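Local coordinates for major capsid protein (Faustovirus, PDB 5J7O) that probably builds the outer shell of a large double-stranded DNA virus as trimers of double jelly-roll subunits, at residues 210-215 with 566-571; 445-450 with 611-616; 556-561 with 573-578. One frame throughout, in Å; residues are numbered along the deposited sequence.

Contact 1: residues 210-215 with 566-571; sequences NKFHVP and ALFLNF
Phe-212, the last residue of helix 203-212, turns its ring onto Ala-566 and Phe-568, fitting this helix end against edge strand 567-570 of a jelly-roll sheet. That strand is one of the two outermost strands of the four-stranded sheet of the later jelly roll within this chain, and its side chains also touch Tyr-545 and Ile-549 of helix 542-552. In Phe-212, chi1 of -78° sets CG anti to the carbonyl carbon, whereas in Phe-568 chi1 of -172° sets CG anti to the backbone N. The two rings meet obliquely, with centroids 5.5 Å apart and planes at 47°. Phe-568 CD2 lies over one face of the Phe-212 ring, displaced toward the rim and 4.1 Å from Phe-212 CD1. Phe-212 CE1 approaches Phe-568 CB at 3.8 Å, so the base of the strand side chain is touched as well as its ring. Next round the rim, Phe-212 CZ and CE2 are each 3.7 Å from Ala-566 CB. Lys-211 adds only its aliphatic part to the contact; its ammonium group is engaged elsewhere, by a salt bridge to Asp-563 and a hydrogen bond to His-469 O. All five touching residues are buried, and the side-chain contacts are apolar, though Phe-212 CZ also comes near Leu-567 O. The same Ala-566 methyl that meets the Phe-212 ring also receives Lys-211 CD, at 3.9 Å from CB.

Contact 2: residues 445-450 with 611-616; sequences EFIYLG and SIAKCI
Lys-614 lies beside Phe-446, both side chains pointing the same way from adjacent antiparallel strands. Its CB sits over the Phe-446 ring in an off-centre CH-pi contact, 4.3 Å from the ring centroid and 29° off the normal. CG, anti to the carbonyl carbon, touches both aromatic side chains: it is 3.5 Å from Phe-446 CE2 and 3.9 Å from Tyr-448 CE1. Beyond CG the chain bends at every torsion, chi2 turning CD, chi3 CE and chi4 NZ. CD and CE approach nothing closely in strand 444-453, although the side chain as a whole also packs on Arg-419 and Tyr-421 of strand 415-428. At the tip, NZ stays 5.6 Å from Glu-445 OE1, too far for a salt bridge; the Glu-445 carboxylate instead pairs with Arg-419 through OE2. The strands run at 169° to each other and form the central pair of a jelly-roll sheet in the order 415-428, 607-620, 444-453, 567-570. Tyr-448 and Ile-612 make a hydrogen-bonded pair, with Tyr-448 N to Ile-612 O at 2.8 Å and Ile-612 N to Tyr-448 O at 3.0 Å. Tyr-448 and Ile-612 share the lysine's face, where helix 203-212 covers both. On the reverse face, Ile-447 CG1 packs 3.6 Å from Ala-613 CB, and Ile-447, Leu-449 and Ser-611 face strand 592-597 of the other sheet of the sandwich. Ser-611 OG touches Ile-447 CG2 and is hydrogen-bonded to Gln-437 OE1.

Contact 3: residues 556-561 with 573-578; sequences FNLVTP and LYPGTY
Asn-557 and Gly-576 bring two loop backbones together, their CA atoms 5.6 Å apart, where a type II beta turn from Tyr-574 to Thr-577 meets the end of a short 3-10 segment. Gly-576, at the third turn position, has a positive phi of 114°, a conformation usual for glycine there, and Pro-575 precedes it at the second. The turn is closed twice on one acceptor: Tyr-574 O receives Thr-577 N at 3.3 Å and Thr-577 OG1 at 2.8 Å. The hydroxyl bond lies in the carbonyl plane, on a lone pair, which ties the threonine side chain back to the start of the turn. Across the contact, Asn-557 carries the largest share. Its CG stands anti to the carbonyl carbon (chi1 -76°); CB comes 4.0 Å from Pro-575 O, and the amide nitrogen ND2 lies 3.6 Å from Gly-576 O, too far to count as a hydrogen bond. Next to it, Leu-558 CD2 meets Pro-575 CG at 4.2 Å. Both of these side chains also touch Phe-568 of strand 567-570, so the small leucine-proline contact continues the hydrophobic packing of the strand. The 556-561 loop looks outward too: Phe-556 packs edge-to-face with Phe-556 of each of the two neighbouring subunits, and Leu-558 O accepts a hydrogen bond from Lys-218 of one of them. Chemically, the two loops are held to each other by van der Waals contact and at most weak electrostatic attraction, while directional bonding shapes the turn from within.

The three contacts form one cluster. The centres of contacts 1 and 2 lie about 9 Å apart, those of contacts 1 and 3 about 8 Å, and those of contacts 2 and 3 about 13 Å. Strands 567-570 and 444-453 are sheet neighbours, so contacts 1 and 2 share the four-stranded jelly-roll sheet, with the rings of Phe-568 and Phe-446 stacked between them. Along the chain the order is 210-215, 445-450, 556-561, 566-571, 573-578, 611-616; both loops of contact 3 flank strand 567-570. His-213 ND1 bonds Asn-557 O, joining contacts 1 and 3. A helix from much earlier in the chain thus packs on the later jelly roll, close to loops that meet other subunits of the trimer.

Contact 1: residues 210-215 with 566-571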
loop_
_atom_site.group_PDB
_atom_site.type_symbol
_atom_site.label_atom_id
_atom_site.label_comp_id
_atom_site.label_asym_id
_atom_site.label_seq_id
_atom_site.Cartn_x
_atom_site.Cartn_y
_atom_site.Cartn_z
ATOM N N ASN B 210 14.671 -9.604 -1.555
ATOM C CA ASN B 210 13.861 -8.409 -1.773
ATOM C C ASN B 210 12.433 -8.767 -2.166
ATOM O O ASN B 210 11.494 -8.039 -1.828
ATOM C CB ASN B 210 14.515 -7.536 -2.847
ATOM C CG ASN B 210 13.699 -6.302 -3.182
ATOM O OD1 ASN B 210 13.591 -5.377 -2.377
ATOM N ND2 ASN B 210 13.138 -6.275 -4.384
ATOM N N LYS B 211 12.249 -9.893 -2.859
ATOM C CA LYS B 211 10.925 -10.262 -3.341
ATOM C C LYS B 211 10.125 -11.049 -2.308
ATOM O O LYS B 211 8.894 -10.941 -2.278
ATOM C CB LYS B 211 11.045 -11.081 -4.630
ATOM C CG LYS B 211 11.707 -10.355 -5.801
ATOM C CD LYS B 211 12.019 -11.322 -6.938
ATOM C CE LYS B 211 13.033 -10.743 -7.917
ATOM N NZ LYS B 211 12.509 -9.560 -8.659
ATOM N N PHE B 212 10.789 -11.826 -1.449
ATOM C CA PHE B 212 10.098 -12.814 -0.631
ATOM C C PHE B 212 10.099 -12.529 0.864
ATOM O O PHE B 212 9.320 -13.159 1.586
ATOM C CB PHE B 212 10.705 -14.208 -0.852
ATOM C CG PHE B 212 10.265 -14.868 -2.125
ATOM C CD1 PHE B 212 9.005 -15.435 -2.229
ATOM C CD2 PHE B 212 11.118 -14.934 -3.212
ATOM C CE1 PHE B 212 8.602 -16.048 -3.401
ATOM C CE2 PHE B 212 10.722 -15.546 -4.385
ATOM C CZ PHE B 212 9.462 -16.103 -4.480
ATOM N N HIS B 213 10.944 -11.623 1.363
ATOM C CA HIS B 213 11.103 -11.530 2.810
ATOM C C HIS B 213 11.098 -10.091 3.309
ATOM O O HIS B 213 11.675 -9.797 4.362
ATOM C CB HIS B 213 12.384 -12.234 3.258
ATOM C CG HIS B 213 12.472 -13.659 2.812
ATOM N ND1 HIS B 213 11.567 -14.619 3.210
ATOM C CD2 HIS B 213 13.351 -14.286 1.995
ATOM C CE1 HIS B 213 11.887 -15.777 2.659
ATOM N NE2 HIS B 213 12.966 -15.603 1.918
ATOM N N VAL B 214 10.453 -9.184 2.584
ATOM C CA VAL B 214 10.316 -7.809 3.055
ATOM C C VAL B 214 8.835 -7.452 3.103
ATOM O O VAL B 214 8.294 -6.915 2.124
ATOM C CB VAL B 214 11.096 -6.821 2.173
ATOM C CG1 VAL B 214 11.106 -5.445 2.818
ATOM C CG2 VAL B 214 12.517 -7.315 1.939
ATOM N N PRO B 215 8.142 -7.736 4.203
ATOM C CA PRO B 215 6.738 -7.329 4.324
ATOM C C PRO B 215 6.607 -5.814 4.355
ATOM O O PRO B 215 7.587 -5.071 4.442
ATOM C CB PRO B 215 6.289 -7.964 5.643
ATOM C CG PRO B 215 7.556 -8.208 6.397
ATOM C CD PRO B 215 8.602 -8.504 5.372
ATOM N N ALA B 566 8.884 -14.905 -9.987
ATOM C CA ALA B 566 9.529 -15.390 -8.774
ATOM C C ALA B 566 8.778 -16.612 -8.259
ATOM O O ALA B 566 7.604 -16.515 -7.888
ATOM C CB ALA B 566 9.574 -14.293 -7.712
ATOM N N LEU B 567 9.458 -17.754 -8.229
ATOM C CA LEU B 567 8.860 -19.007 -7.793
ATOM C C LEU B 567 9.573 -19.521 -6.549
ATOM O O LEU B 567 10.781 -19.327 -6.378
ATOM C CB LEU B 567 8.901 -20.066 -8.904
ATOM C CG LEU B 567 7.806 -19.977 -9.973
ATOM C CD1 LEU B 567 7.993 -18.773 -10.887
ATOM C CD2 LEU B 567 7.747 -21.258 -10.784
ATOM N N PHE B 568 8.809 -20.184 -5.685
ATOM C CA PHE B 568 9.278 -20.631 -4.376
ATOM C C PHE B 568 8.953 -22.112 -4.234
ATOM O O PHE B 568 7.787 -22.477 -4.052
ATOM C CB PHE B 568 8.625 -19.806 -3.262
ATOM C CG PHE B 568 9.186 -20.064 -1.892
ATOM C CD1 PHE B 568 8.647 -21.049 -1.080
ATOM C CD2 PHE B 568 10.238 -19.305 -1.404
ATOM C CE1 PHE B 568 9.153 -21.283 0.183
ATOM C CE2 PHE B 568 10.749 -19.535 -0.138
ATOM C CZ PHE B 568 10.205 -20.525 0.655
ATOM N N LEU B 569 9.975 -22.962 -4.325
ATOM C CA LEU B 569 9.808 -24.407 -4.199
ATOM C C LEU B 569 10.062 -24.795 -2.746
ATOM O O LEU B 569 11.211 -24.822 -2.299
ATOM C CB LEU B 569 10.762 -25.149 -5.133
ATOM C CG LEU B 569 10.995 -24.613 -6.549
ATOM C CD1 LEU B 569 12.023 -25.470 -7.274
ATOM C CD2 LEU B 569 9.703 -24.558 -7.339
ATOM N N ASN B 570 8.998 -25.116 -2.016
ATOM C CA ASN B 570 9.078 -25.332 -0.577
ATOM C C ASN B 570 9.157 -26.818 -0.247
ATOM O O ASN B 570 8.488 -27.645 -0.874
ATOM C CB ASN B 570 7.873 -24.707 0.129
ATOM C CG ASN B 570 7.960 -24.819 1.637
ATOM O OD1 ASN B 570 9.036 -25.024 2.198
ATOM N ND2 ASN B 570 6.821 -24.680 2.304
ATOM N N PHE B 571 9.976 -27.147 0.757
ATOM C CA PHE B 571 10.120 -28.518 1.232
ATOM C C PHE B 571 10.046 -28.616 2.752
ATOM O O PHE B 571 10.274 -29.700 3.303
ATOM C CB PHE B 571 11.438 -29.125 0.738
ATOM C CG PHE B 571 11.657 -28.974 -0.737
ATOM C CD1 PHE B 571 11.016 -29.811 -1.635
ATOM C CD2 PHE B 571 12.503 -27.993 -1.227
ATOM C CE1 PHE B 571 11.218 -29.675 -2.994
ATOM C CE2 PHE B 571 12.708 -27.852 -2.585
ATOM C CZ PHE B 571 12.064 -28.693 -3.469
#

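Contact 2: residues 445-450 with 611-616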
loop_
_atom_site.group_PDB
_atom_site.type_symbol
_atom_site.label_atom_id
_atom_site.label_comp_id
_atom_site.label_asym_id
_atom_site.label_seq_id
_atom_site.Cartn_x
_atom_site.Cartn_y
_atom_site.Cartn_z
ATOM N N GLU B 445 15.976 -26.742 2.385
ATOM C CA GLU B 445 14.687 -26.311 2.917
ATOM C C GLU B 445 13.763 -25.839 1.802
ATOM O O GLU B 445 12.607 -26.268 1.716
ATOM C CB GLU B 445 14.884 -25.197 3.944
ATOM C CG GLU B 445 15.429 -25.648 5.283
ATOM C CD GLU B 445 15.453 -24.520 6.297
ATOM O OE1 GLU B 445 16.052 -23.465 6.000
ATOM O OE2 GLU B 445 14.860 -24.682 7.384
ATOM N N PHE B 446 14.256 -24.947 0.946
ATOM C CA PHE B 446 13.473 -24.431 -0.169
ATOM C C PHE B 446 14.427 -23.852 -1.206
ATOM O O PHE B 446 15.635 -23.749 -0.980
ATOM C CB PHE B 446 12.450 -23.389 0.294
ATOM C CG PHE B 446 12.977 -22.433 1.326
ATOM C CD1 PHE B 446 12.792 -22.682 2.676
ATOM C CD2 PHE B 446 13.647 -21.282 0.948
ATOM C CE1 PHE B 446 13.273 -21.806 3.629
ATOM C CE2 PHE B 446 14.127 -20.400 1.897
ATOM C CZ PHE B 446 13.939 -20.663 3.240
ATOM N N ILE B 447 13.864 -23.482 -2.355
ATOM C CA ILE B 447 14.639 -23.015 -3.501
ATOM C C ILE B 447 13.919 -21.835 -4.140
ATOM O O ILE B 447 12.738 -21.939 -4.489
ATOM C CB ILE B 447 14.850 -24.132 -4.545
ATOM C CG1 ILE B 447 15.585 -25.325 -3.931
ATOM C CG2 ILE B 447 15.605 -23.601 -5.755
ATOM C CD1 ILE B 447 15.761 -26.494 -4.877
ATOM N N TYR B 448 14.627 -20.718 -4.299
ATOM C CA TYR B 448 14.127 -19.612 -5.105
ATOM C C TYR B 448 14.424 -19.894 -6.573
ATOM O O TYR B 448 15.544 -20.280 -6.921
ATOM C CB TYR B 448 14.770 -18.291 -4.683
ATOM C CG TYR B 448 14.707 -17.980 -3.202
ATOM C CD1 TYR B 448 15.821 -18.156 -2.391
ATOM C CD2 TYR B 448 13.545 -17.492 -2.619
ATOM C CE1 TYR B 448 15.778 -17.865 -1.040
ATOM C CE2 TYR B 448 13.490 -17.199 -1.266
ATOM C CZ TYR B 448 14.611 -17.387 -0.483
ATOM O OH TYR B 448 14.566 -17.098 0.862
ATOM N N LEU B 449 13.426 -19.706 -7.435
ATOM C CA LEU B 449 13.549 -20.069 -8.840
ATOM C C LEU B 449 13.130 -18.912 -9.737
ATOM O O LEU B 449 12.234 -18.131 -9.399
ATOM C CB LEU B 449 12.707 -21.311 -9.173
ATOM C CG LEU B 449 12.834 -21.857 -10.598
ATOM C CD1 LEU B 449 14.257 -22.324 -10.871
ATOM C CD2 LEU B 449 11.837 -22.977 -10.850
ATOM N N GLY B 450 13.789 -18.817 -10.887
ATOM C CA GLY B 450 13.437 -17.833 -11.890
ATOM C C GLY B 450 14.123 -18.139 -13.201
ATOM O O GLY B 450 15.155 -18.817 -13.243
ATOM N N SER B 611 18.576 -20.676 -9.845
ATOM C CA SER B 611 18.117 -21.546 -8.766
ATOM C C SER B 611 19.015 -21.326 -7.556
ATOM O O SER B 611 20.207 -21.647 -7.597
ATOM C CB SER B 611 18.130 -23.012 -9.197
ATOM O OG SER B 611 17.981 -23.874 -8.081
ATOM N N ILE B 612 18.443 -20.784 -6.485
ATOM C CA ILE B 612 19.175 -20.456 -5.268
ATOM C C ILE B 612 18.494 -21.176 -4.115
ATOM O O ILE B 612 17.399 -20.785 -3.689
ATOM C CB ILE B 612 19.226 -18.944 -5.017
ATOM C CG1 ILE B 612 19.891 -18.238 -6.199
ATOM C CG2 ILE B 612 19.963 -18.643 -3.721
ATOM C CD1 ILE B 612 19.854 -16.741 -6.101
ATOM N N ALA B 613 19.135 -22.220 -3.605
ATOM C CA ALA B 613 18.579 -23.015 -2.523
ATOM C C ALA B 613 19.151 -22.579 -1.182
ATOM O O ALA B 613 20.296 -22.132 -1.086
ATOM C CB ALA B 613 18.858 -24.501 -2.739
ATOM N N LYS B 614 18.331 -22.714 -0.144
ATOM C CA LYS B 614 18.752 -22.496 1.234
ATOM C C LYS B 614 18.956 -23.861 1.879
ATOM O O LYS B 614 17.988 -24.589 2.126
ATOM C CB LYS B 614 17.723 -21.666 1.999
ATOM C CG LYS B 614 17.619 -20.228 1.523
ATOM C CD LYS B 614 18.925 -19.487 1.740
ATOM C CE LYS B 614 19.263 -19.388 3.216
ATOM N NZ LYS B 614 18.192 -18.691 3.981
ATOM N N CYS B 615 20.209 -24.207 2.143
ATOM C CA CYS B 615 20.561 -25.516 2.668
ATOM C C CYS B 615 20.850 -25.443 4.162
ATOM O O CYS B 615 21.050 -24.368 4.732
ATOM C CB CYS B 615 21.771 -26.089 1.926
ATOM S SG CYS B 615 21.520 -26.295 0.147
ATOM N N ILE B 616 20.865 -26.614 4.793
ATOM C CA ILE B 616 21.156 -26.756 6.214
ATOM C C ILE B 616 22.555 -27.331 6.362
ATOM O O ILE B 616 22.887 -28.344 5.733
ATOM C CB ILE B 616 20.124 -27.653 6.920
ATOM C CG1 ILE B 616 18.773 -26.945 7.021
ATOM C CG2 ILE B 616 20.621 -28.057 8.301
ATOM C CD1 ILE B 616 17.714 -27.758 7.737
#

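Contact 3: residues 556-561 with 573-578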
loop_
_atom_site.group_PDB
_atom_site.type_symbol
_atom_site.label_atom_id
_atom_site.label_comp_id
_atom_site.label_asym_id
_atom_site.label_seq_id
_atom_site.Cartn_x
_atom_site.Cartn_y
_atom_site.Cartn_z
ATOM N N PHE B 556 4.206 -14.291 8.319
ATOM C CA PHE B 556 4.816 -12.997 8.035
ATOM C C PHE B 556 6.266 -13.107 7.576
ATOM O O PHE B 556 6.849 -12.091 7.181
ATOM C CB PHE B 556 4.733 -12.091 9.268
ATOM C CG PHE B 556 5.328 -12.695 10.511
ATOM C CD1 PHE B 556 6.689 -12.606 10.757
ATOM C CD2 PHE B 556 4.525 -13.341 11.438
ATOM C CE1 PHE B 556 7.239 -13.158 11.897
ATOM C CE2 PHE B 556 5.071 -13.894 12.580
ATOM C CZ PHE B 556 6.429 -13.802 12.809
ATOM N N ASN B 557 6.860 -14.301 7.621
ATOM C CA ASN B 557 8.240 -14.469 7.187
ATOM C C ASN B 557 8.364 -14.677 5.686
ATOM O O ASN B 557 9.464 -14.529 5.142
ATOM C CB ASN B 557 8.884 -15.651 7.914
ATOM C CG ASN B 557 9.257 -15.321 9.346
ATOM O OD1 ASN B 557 9.625 -14.188 9.659
ATOM N ND2 ASN B 557 9.170 -16.314 10.223
ATOM N N LEU B 558 7.271 -15.014 5.006
ATOM C CA LEU B 558 7.279 -15.244 3.566
ATOM C C LEU B 558 6.272 -14.298 2.927
ATOM O O LEU B 558 5.061 -14.437 3.132
ATOM C CB LEU B 558 6.956 -16.701 3.242
ATOM C CG LEU B 558 7.078 -17.102 1.772
ATOM C CD1 LEU B 558 8.377 -16.572 1.180
ATOM C CD2 LEU B 558 7.000 -18.613 1.624
ATOM N N VAL B 559 6.774 -13.341 2.164
ATOM C CA VAL B 559 5.938 -12.371 1.471
ATOM C C VAL B 559 5.553 -12.931 0.113
ATOM O O VAL B 559 6.368 -13.559 -0.573
ATOM C CB VAL B 559 6.665 -11.022 1.329
ATOM C CG1 VAL B 559 5.819 -10.032 0.536
ATOM C CG2 VAL B 559 6.993 -10.468 2.691
ATOM N N THR B 560 4.304 -12.717 -0.270
ATOM C CA THR B 560 3.898 -13.018 -1.629
ATOM C C THR B 560 4.656 -12.113 -2.597
ATOM O O THR B 560 4.662 -10.886 -2.417
ATOM C CB THR B 560 2.398 -12.821 -1.801
ATOM O OG1 THR B 560 2.046 -11.466 -1.487
ATOM C CG2 THR B 560 1.676 -13.760 -0.884
ATOM N N PRO B 561 5.300 -12.664 -3.622
ATOM C CA PRO B 561 6.134 -11.837 -4.500
ATOM C C PRO B 561 5.315 -11.073 -5.528
ATOM O O PRO B 561 4.388 -11.607 -6.145
ATOM C CB PRO B 561 7.048 -12.865 -5.177
ATOM C CG PRO B 561 6.213 -14.103 -5.231
ATOM C CD PRO B 561 5.349 -14.090 -3.992
ATOM N N LEU B 573 7.784 -27.130 6.465
ATOM C CA LEU B 573 6.482 -26.629 6.888
ATOM C C LEU B 573 6.524 -25.156 7.269
ATOM O O LEU B 573 5.517 -24.455 7.117
ATOM C CB LEU B 573 5.953 -27.450 8.064
ATOM C CG LEU B 573 5.435 -28.853 7.746
ATOM C CD1 LEU B 573 4.959 -29.542 9.014
ATOM C CD2 LEU B 573 4.318 -28.785 6.717
ATOM N N TYR B 574 7.659 -24.666 7.761
ATOM C CA TYR B 574 7.764 -23.299 8.275
ATOM C C TYR B 574 9.038 -22.647 7.763
ATOM O O TYR B 574 10.006 -22.456 8.510
ATOM C CB TYR B 574 7.710 -23.299 9.804
ATOM C CG TYR B 574 6.497 -24.021 10.337
ATOM C CD1 TYR B 574 5.247 -23.419 10.315
ATOM C CD2 TYR B 574 6.596 -25.310 10.842
ATOM C CE1 TYR B 574 4.131 -24.075 10.790
ATOM C CE2 TYR B 574 5.485 -25.975 11.320
ATOM C CZ TYR B 574 4.255 -25.352 11.292
ATOM O OH TYR B 574 3.143 -26.008 11.768
ATOM N N PRO B 575 9.068 -22.280 6.482
ATOM C CA PRO B 575 10.212 -21.513 5.964
ATOM C C PRO B 575 10.320 -20.169 6.667
ATOM O O PRO B 575 9.367 -19.386 6.700
ATOM C CB PRO B 575 9.885 -21.358 4.473
ATOM C CG PRO B 575 8.405 -21.509 4.392
ATOM C CD PRO B 575 8.040 -22.503 5.451
ATOM N N GLY B 576 11.489 -19.913 7.245
ATOM C CA GLY B 576 11.740 -18.700 8.007
ATOM C C GLY B 576 11.970 -18.911 9.488
ATOM O O GLY B 576 12.356 -17.954 10.181
ATOM N N THR B 577 11.750 -20.111 10.017
ATOM C CA THR B 577 11.971 -20.407 11.423
ATOM C C THR B 577 13.264 -21.194 11.597
ATOM O O THR B 577 13.696 -21.919 10.699
ATOM C CB THR B 577 10.797 -21.197 12.005
ATOM O OG1 THR B 577 10.603 -22.393 11.241
ATOM C CG2 THR B 577 9.525 -20.364 11.962
ATOM N N TYR B 578 13.885 -21.041 12.772
ATOM C CA TYR B 578 15.147 -21.728 13.024
ATOM C C TYR B 578 14.931 -23.217 13.267
ATOM O O TYR B 578 15.732 -24.045 12.816
ATOM C CB TYR B 578 15.872 -21.099 14.212
ATOM C CG TYR B 578 17.100 -21.875 14.623
ATOM C CD1 TYR B 578 18.228 -21.896 13.815
ATOM C CD2 TYR B 578 17.128 -22.595 15.809
ATOM C CE1 TYR B 578 19.354 -22.609 14.177
ATOM C CE2 TYR B 578 18.252 -23.311 16.182
ATOM C CZ TYR B 578 19.361 -23.313 15.363
ATOM O OH TYR B 578 20.481 -24.022 15.730
#